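Local coordinates for protein COG0546: Predicted phosphatases (Streptococcus pneumoniae, PDB 2AH5) that is of unknown function but, as a haloacid dehalogenase-like hydrolase, is probably a phosphatase, at residues D141-A146 with R171-Q176; F165-A170 with A188-Y193; P195-I198 with L203-L206. All coordinates share one frame; numbering follows the deposited sequence.

Contact 1. Residues D141-A146 with R171-Q176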
# COMPACT_ATOMS: atom_id res chain seq x y z
N ASP A 141 11.54 -3.76 -5.55
CA ASP A 141 12.57 -4.29 -4.61
C ASP A 141 11.93 -5.05 -3.44
O ASP A 141 12.40 -6.14 -3.04
CB ASP A 141 13.42 -3.14 -4.10
CG ASP A 141 13.99 -2.30 -5.23
OD1 ASP A 141 14.71 -2.86 -6.08
OD2 ASP A 141 13.68 -1.09 -5.30
N VAL A 142 10.83 -4.51 -2.93
CA VAL A 142 10.09 -5.14 -1.83
C VAL A 142 9.54 -6.50 -2.29
O VAL A 142 9.67 -7.52 -1.60
CB VAL A 142 8.97 -4.19 -1.31
CG1 VAL A 142 8.16 -4.86 -0.21
CG2 VAL A 142 9.57 -2.87 -0.79
N ILE A 143 8.95 -6.51 -3.48
CA ILE A 143 8.40 -7.74 -4.07
C ILE A 143 9.53 -8.77 -4.27
O ILE A 143 9.39 -9.94 -3.89
CB ILE A 143 7.68 -7.42 -5.41
CG1 ILE A 143 6.41 -6.60 -5.17
CG2 ILE A 143 7.39 -8.69 -6.20
CD1 ILE A 143 5.65 -6.13 -6.40
N HIS A 144 10.65 -8.32 -4.86
CA HIS A 144 11.84 -9.19 -4.98
C HIS A 144 12.24 -9.80 -3.63
O HIS A 144 12.52 -11.00 -3.55
CB HIS A 144 13.05 -8.43 -5.54
CG HIS A 144 13.06 -8.29 -7.04
ND1 HIS A 144 12.86 -9.36 -7.89
CD2 HIS A 144 13.24 -7.21 -7.82
CE1 HIS A 144 12.91 -8.93 -9.14
NE2 HIS A 144 13.15 -7.63 -9.13
N GLN A 145 12.30 -8.98 -2.60
CA GLN A 145 12.67 -9.46 -1.28
C GLN A 145 11.69 -10.55 -0.77
O GLN A 145 12.13 -11.60 -0.27
CB GLN A 145 12.76 -8.30 -0.31
CG GLN A 145 13.19 -8.77 1.07
CD GLN A 145 13.38 -7.66 2.07
OE1 GLN A 145 13.15 -6.48 1.77
NE2 GLN A 145 13.83 -8.04 3.28
N ALA A 146 10.39 -10.27 -0.87
CA ALA A 146 9.35 -11.23 -0.49
C ALA A 146 9.52 -12.56 -1.24
O ALA A 146 9.52 -13.63 -0.62
CB ALA A 146 7.93 -10.65 -0.69
N ARG A 171 4.72 -5.82 -12.83
CA ARG A 171 5.19 -6.04 -14.20
C ARG A 171 6.71 -6.19 -14.18
O ARG A 171 7.27 -7.06 -14.85
CB ARG A 171 4.76 -4.89 -15.12
CG ARG A 171 5.50 -4.95 -16.45
CD ARG A 171 5.04 -3.93 -17.47
NE ARG A 171 5.92 -4.02 -18.63
CZ ARG A 171 5.78 -4.92 -19.61
NH1 ARG A 171 4.77 -5.78 -19.60
NH2 ARG A 171 6.64 -4.93 -20.62
N GLU A 172 7.37 -5.32 -13.42
CA GLU A 172 8.84 -5.38 -13.28
C GLU A 172 9.37 -6.70 -12.74
O GLU A 172 10.46 -7.14 -13.11
CB GLU A 172 9.32 -4.23 -12.41
CG GLU A 172 9.47 -2.93 -13.19
CD GLU A 172 9.23 -1.68 -12.36
OE1 GLU A 172 9.02 -1.81 -11.14
OE2 GLU A 172 9.24 -0.56 -12.95
N THR A 173 8.61 -7.35 -11.87
CA THR A 173 9.09 -8.53 -11.15
C THR A 173 8.54 -9.82 -11.76
O THR A 173 8.98 -10.91 -11.42
CB THR A 173 8.68 -8.48 -9.67
OG1 THR A 173 7.27 -8.27 -9.59
CG2 THR A 173 9.40 -7.37 -8.94
N GLY A 174 7.57 -9.69 -12.66
CA GLY A 174 6.95 -10.87 -13.27
C GLY A 174 5.85 -11.57 -12.47
O GLY A 174 5.46 -12.69 -12.80
N ILE A 175 5.33 -10.94 -11.42
CA ILE A 175 4.23 -11.59 -10.68
C ILE A 175 2.90 -11.13 -11.26
O ILE A 175 2.85 -10.13 -12.00
CB ILE A 175 4.28 -11.30 -9.14
CG1 ILE A 175 4.04 -9.81 -8.87
CG2 ILE A 175 5.64 -11.75 -8.52
CD1 ILE A 175 3.79 -9.48 -7.40
N GLN A 176 1.82 -11.83 -10.95
CA GLN A 176 0.52 -11.39 -11.44
C GLN A 176 0.05 -10.16 -10.63
O GLN A 176 0.59 -9.87 -9.56
CB GLN A 176 -0.49 -12.51 -11.33
CG GLN A 176 -0.35 -13.61 -12.41
CD GLN A 176 -1.46 -14.61 -12.31
OE1 GLN A 176 -2.62 -14.24 -12.16
NE2 GLN A 176 -1.11 -15.90 -12.36

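Contact 2. Residues F165-A170 with A188-Y193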
# COMPACT_ATOMS: atom_id res chain seq x y z
N PHE A 165 1.75 2.08 -8.81
CA PHE A 165 3.04 1.57 -8.29
C PHE A 165 3.00 0.05 -8.05
O PHE A 165 3.97 -0.64 -8.31
CB PHE A 165 3.45 2.34 -7.03
CG PHE A 165 3.46 3.83 -7.24
CD1 PHE A 165 4.59 4.46 -7.74
CD2 PHE A 165 2.34 4.60 -6.94
CE1 PHE A 165 4.61 5.85 -7.94
CE2 PHE A 165 2.35 5.99 -7.14
CZ PHE A 165 3.49 6.60 -7.66
N ASP A 166 1.86 -0.45 -7.57
CA ASP A 166 1.66 -1.89 -7.40
C ASP A 166 1.64 -2.57 -8.76
O ASP A 166 2.20 -3.63 -8.93
CB ASP A 166 0.30 -2.16 -6.72
CG ASP A 166 0.28 -1.71 -5.26
OD1 ASP A 166 1.32 -1.84 -4.58
OD2 ASP A 166 -0.75 -1.19 -4.80
N MSE A 167 0.96 -1.96 -9.74
CA MSE A 167 0.82 -2.58 -11.06
C MSE A 167 2.19 -2.65 -11.75
O MSE A 167 2.56 -3.68 -12.31
CB MSE A 167 -0.16 -1.80 -11.95
CG MSE A 167 -1.57 -1.63 -11.40
SE MSE A 167 -2.54 -3.33 -11.18
CE MSE A 167 -2.07 -3.78 -9.25
N LEU A 168 2.94 -1.55 -11.69
CA LEU A 168 4.27 -1.50 -12.31
C LEU A 168 5.25 -2.43 -11.58
O LEU A 168 6.07 -3.09 -12.21
CB LEU A 168 4.83 -0.08 -12.32
CG LEU A 168 4.23 0.88 -13.35
CD1 LEU A 168 4.65 2.29 -13.03
CD2 LEU A 168 4.65 0.49 -14.76
N GLY A 169 5.17 -2.45 -10.25
CA GLY A 169 5.96 -3.39 -9.45
C GLY A 169 5.75 -4.83 -9.90
O GLY A 169 6.72 -5.61 -10.03
N ALA A 170 4.50 -5.21 -10.14
CA ALA A 170 4.17 -6.55 -10.59
C ALA A 170 4.78 -6.82 -11.96
O ALA A 170 5.30 -7.91 -12.21
CB ALA A 170 2.65 -6.77 -10.64
N ALA A 188 -9.25 3.95 -13.75
CA ALA A 188 -8.75 4.32 -15.08
C ALA A 188 -7.25 4.08 -15.21
O ALA A 188 -6.80 3.50 -16.21
CB ALA A 188 -9.10 5.77 -15.40
N ASP A 189 -6.49 4.51 -14.19
CA ASP A 189 -5.04 4.29 -14.14
C ASP A 189 -4.72 2.79 -14.07
O ASP A 189 -3.90 2.28 -14.86
CB ASP A 189 -4.43 5.00 -12.92
CG ASP A 189 -4.39 6.52 -13.06
OD1 ASP A 189 -3.75 7.02 -14.02
OD2 ASP A 189 -4.97 7.22 -12.19
N LEU A 190 -5.38 2.08 -13.17
CA LEU A 190 -5.04 0.68 -12.92
C LEU A 190 -5.25 -0.16 -14.16
O LEU A 190 -4.45 -1.04 -14.46
CB LEU A 190 -5.85 0.12 -11.76
CG LEU A 190 -5.59 0.82 -10.42
CD1 LEU A 190 -6.66 0.49 -9.41
CD2 LEU A 190 -4.19 0.46 -9.90
N LEU A 191 -6.32 0.12 -14.90
CA LEU A 191 -6.60 -0.68 -16.09
C LEU A 191 -5.57 -0.46 -17.22
O LEU A 191 -5.39 -1.35 -18.04
CB LEU A 191 -8.01 -0.42 -16.61
CG LEU A 191 -9.23 -0.89 -15.81
CD1 LEU A 191 -10.50 -0.29 -16.39
CD2 LEU A 191 -9.31 -2.40 -15.82
N ASN A 192 -4.90 0.69 -17.24
CA ASN A 192 -3.85 0.92 -18.23
C ASN A 192 -2.70 -0.07 -18.10
O ASN A 192 -1.88 -0.18 -19.02
CB ASN A 192 -3.32 2.34 -18.14
CG ASN A 192 -4.28 3.37 -18.74
OD1 ASN A 192 -5.18 3.04 -19.49
ND2 ASN A 192 -4.07 4.63 -18.39
N TYR A 193 -2.63 -0.76 -16.97
CA TYR A 193 -1.59 -1.77 -16.72
C TYR A 193 -2.03 -3.23 -16.92
O TYR A 193 -1.28 -4.15 -16.58
CB TYR A 193 -0.96 -1.57 -15.34
CG TYR A 193 -0.38 -0.18 -15.18
CD1 TYR A 193 0.92 0.10 -15.60
CD2 TYR A 193 -1.15 0.86 -14.66
CE1 TYR A 193 1.45 1.41 -15.48
CE2 TYR A 193 -0.63 2.16 -14.52
CZ TYR A 193 0.66 2.41 -14.95
OH TYR A 193 1.19 3.67 -14.81

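Contact 3. Residues P195-I198 with L203-L206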
# COMPACT_ATOMS: atom_id res chain seq x y z
N PRO A 195 -4.36 -5.50 -15.56
CA PRO A 195 -4.36 -6.44 -14.44
C PRO A 195 -4.93 -7.80 -14.84
O PRO A 195 -5.76 -7.90 -15.75
CB PRO A 195 -5.29 -5.80 -13.41
CG PRO A 195 -6.10 -4.82 -14.17
CD PRO A 195 -5.24 -4.34 -15.30
N ASP A 196 -4.56 -8.81 -14.08
CA ASP A 196 -5.03 -10.17 -14.32
C ASP A 196 -6.44 -10.41 -13.83
O ASP A 196 -7.12 -11.31 -14.30
CB ASP A 196 -4.06 -11.16 -13.69
CG ASP A 196 -2.68 -11.08 -14.33
OD1 ASP A 196 -2.57 -11.44 -15.53
OD2 ASP A 196 -1.74 -10.58 -13.68
N TYR A 197 -6.87 -9.58 -12.89
CA TYR A 197 -8.21 -9.64 -12.31
C TYR A 197 -8.45 -8.29 -11.65
O TYR A 197 -7.49 -7.58 -11.30
CB TYR A 197 -8.28 -10.77 -11.29
CG TYR A 197 -9.67 -11.06 -10.77
CD1 TYR A 197 -10.53 -11.96 -11.44
CD2 TYR A 197 -10.11 -10.47 -9.59
CE1 TYR A 197 -11.80 -12.25 -10.94
CE2 TYR A 197 -11.38 -10.75 -9.08
CZ TYR A 197 -12.21 -11.62 -9.76
OH TYR A 197 -13.46 -11.84 -9.22
N ILE A 198 -9.72 -7.93 -11.48
CA ILE A 198 -10.05 -6.63 -10.87
C ILE A 198 -11.22 -6.80 -9.91
O ILE A 198 -12.09 -7.64 -10.14
CB ILE A 198 -10.33 -5.52 -11.94
CG1 ILE A 198 -10.50 -4.14 -11.27
CG2 ILE A 198 -11.50 -5.87 -12.80
CD1 ILE A 198 -10.07 -2.94 -12.18
N LEU A 203 -14.78 -9.16 -1.29
CA LEU A 203 -15.16 -10.58 -1.52
C LEU A 203 -15.17 -10.99 -3.00
O LEU A 203 -15.06 -12.20 -3.34
CB LEU A 203 -16.44 -11.00 -0.77
CG LEU A 203 -16.44 -10.79 0.75
CD1 LEU A 203 -17.70 -11.40 1.39
CD2 LEU A 203 -15.19 -11.33 1.44
N GLU A 204 -15.17 -10.00 -3.88
CA GLU A 204 -15.00 -10.27 -5.30
C GLU A 204 -13.57 -10.89 -5.60
O GLU A 204 -13.38 -11.65 -6.54
CB GLU A 204 -15.20 -8.97 -6.03
CG GLU A 204 -15.39 -9.10 -7.49
CD GLU A 204 -15.63 -7.75 -8.14
OE1 GLU A 204 -15.69 -6.71 -7.42
OE2 GLU A 204 -15.75 -7.76 -9.38
N VAL A 205 -12.61 -10.57 -4.74
CA VAL A 205 -11.23 -11.06 -4.89
C VAL A 205 -11.19 -12.59 -4.87
O VAL A 205 -10.39 -13.23 -5.53
CB VAL A 205 -10.32 -10.50 -3.77
CG1 VAL A 205 -8.95 -11.18 -3.81
CG2 VAL A 205 -10.11 -8.98 -3.93
N LEU A 206 -12.09 -13.16 -4.08
CA LEU A 206 -12.05 -14.58 -3.75
C LEU A 206 -12.32 -15.45 -4.96
O LEU A 206 -11.74 -16.52 -5.09
CB LEU A 206 -13.09 -14.88 -2.68
CG LEU A 206 -12.72 -14.33 -1.32
CD1 LEU A 206 -13.93 -14.47 -0.40
CD2 LEU A 206 -11.50 -15.08 -0.74

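Contact 1. Residues D141-A146 with R171-Q176
The apolar part of this contact is I143 meeting the methyl groups of T173 and I175. I143 directs its CG2 branch at T173, where it lies 3.6 Å from T173 CG2, the two side chains crossing at about a right angle. The same branch also reaches I175, with I143 CG2 and I175 CD1 3.9 Å apart, and the long branch of I143 adds a methyl-to-methyl approach of 4.0 Å between I143 CD1 and I175 CD1. I143 is thus wedged against two residues with both branches.

The second kind of interaction is CH-pi. T173 CG2 stands over one face of the H144 ring, 3.8 Å from the centroid and only 13° off the ring normal, so the methyl sits near the middle of the face.

No hydrogen bond joins the two segments. T173 OG1 is a neighbour of I143 CG2 at 3.4 Å, but its hydrogen bond is made within its own helix: with chi1 at 53°, OG1 turns back to G169 O, while CG2 is left to face I143 and H144.

I143 and I175 also both touch F8 and I159 of the central strands. The contact therefore joins helix 139-149 with the C-terminal end of helix 164-173 and the link to strand 176-180, on one face of the parallel sheet, as in the Rossmann-like core of haloacid dehalogenase-type hydrolases.

Contact 2. Residues F165-A170 with A188-Y193
Y193 lies against two consecutive residues of helix 164-173, M167 at its root and L168 near its far end, and crosses both obliquely. At the root, Y193 CB is 3.5 Å from M167 CB, and Y193 CG is nearly as close to that methylene. Further out, the branch point and one methyl of L168 lie closest to Y193 CE1, L168 CD2 at 3.4 Å and L168 CG at 3.5 Å from it, with L168 CD2 also near Y193 CD1.

M167, a selenomethionine, meets L190 at about a right angle, with M167 CG 3.7 Å from L190 CD2. Its chain then bends, chi2 at -64° and chi3 at 92°, which carries the selenium end away from 188-193; the side chain also touches K177 and A179 of strand 176-180. L190 rests on A179 too, so both residues share one face of that strand, and Y193 O accepts a hydrogen bond from K177 NZ.

The arrangement brings together helix 164-173 with helix 187-191 and the turn after it, in successive beta-alpha-beta units of a Rossmann-like fold. Next to M167, D166 approaches D10 of the DxDx(T/V) pattern, consistent with the acidic cluster of a haloacid dehalogenase active site.

Contact 3. Residues P195-I198 with L203-L206
Y197 OH donates a 2.7 Å hydrogen bond to E204 O, tying strand 197-199, the outermost strand at this end of the parallel Rossmann-like sheet, to the short, weakly bonded C-terminal helix 204-208. The bond is bent at the acceptor, with a C=O...donor angle of 144°, and the hydroxyl is tilted 32° from the carbonyl plane. Seen from the ring, the carbonyl oxygen sits at the edge, near the ring plane, where Y197 CE2 is also 3.4 Å from E204 O.

The reach of the tyrosine follows from its first torsion: CG lies anti to the backbone N (chi1 -172°), which extends the ring toward the helix and brings Y197 CE2 to 4.2 Å from V205 CA. The V205 side chain starts away from the strand and touches W182. Beyond these segments the Y197 ring meets that of Y208 one turn further along the helix, with planes inclined to each other, and also touches L178.

I198, the next residue in the strand, starts away from the helix and touches A179, so the two neighbours show the alternation expected of a strand, with the helix packed on the Y197 side. L206, which starts away from the strand, packs on L92, E95 and L96 of helix 89-97.

The carboxylate of E204 works chiefly within the connecting turn, where OE1 accepts the backbone N-H of H200 and, weakly, that of K201; its other oxygen makes no bond across the contact, E204 OE2 being 3.7 Å from I198 O.

How the contacts relate
Contacts 1 and 2 share helix 164-173, and their centres are about 13 Å apart; I143 of contact 1 packs on the backbone of G169, with I143 CD1 3.7 Å from G169 C, so one helix carries both contacts. Contact 3, its centre about 14 Å from that of contact 2, joins the edge strand to the opposite face of the sheet, while L191 CD2 and I198 CD1 meet at 3.8 Å on the contact 2 side. Contacts 1 and 3 are further separated, about 19 Å between centres, yet touch through Q176 CA and D196 OD2 at 3.3 Å. The probable active site adjoins contact 2, whose M167 side chain lies near, without touching, the residues of the likely catalytic motif.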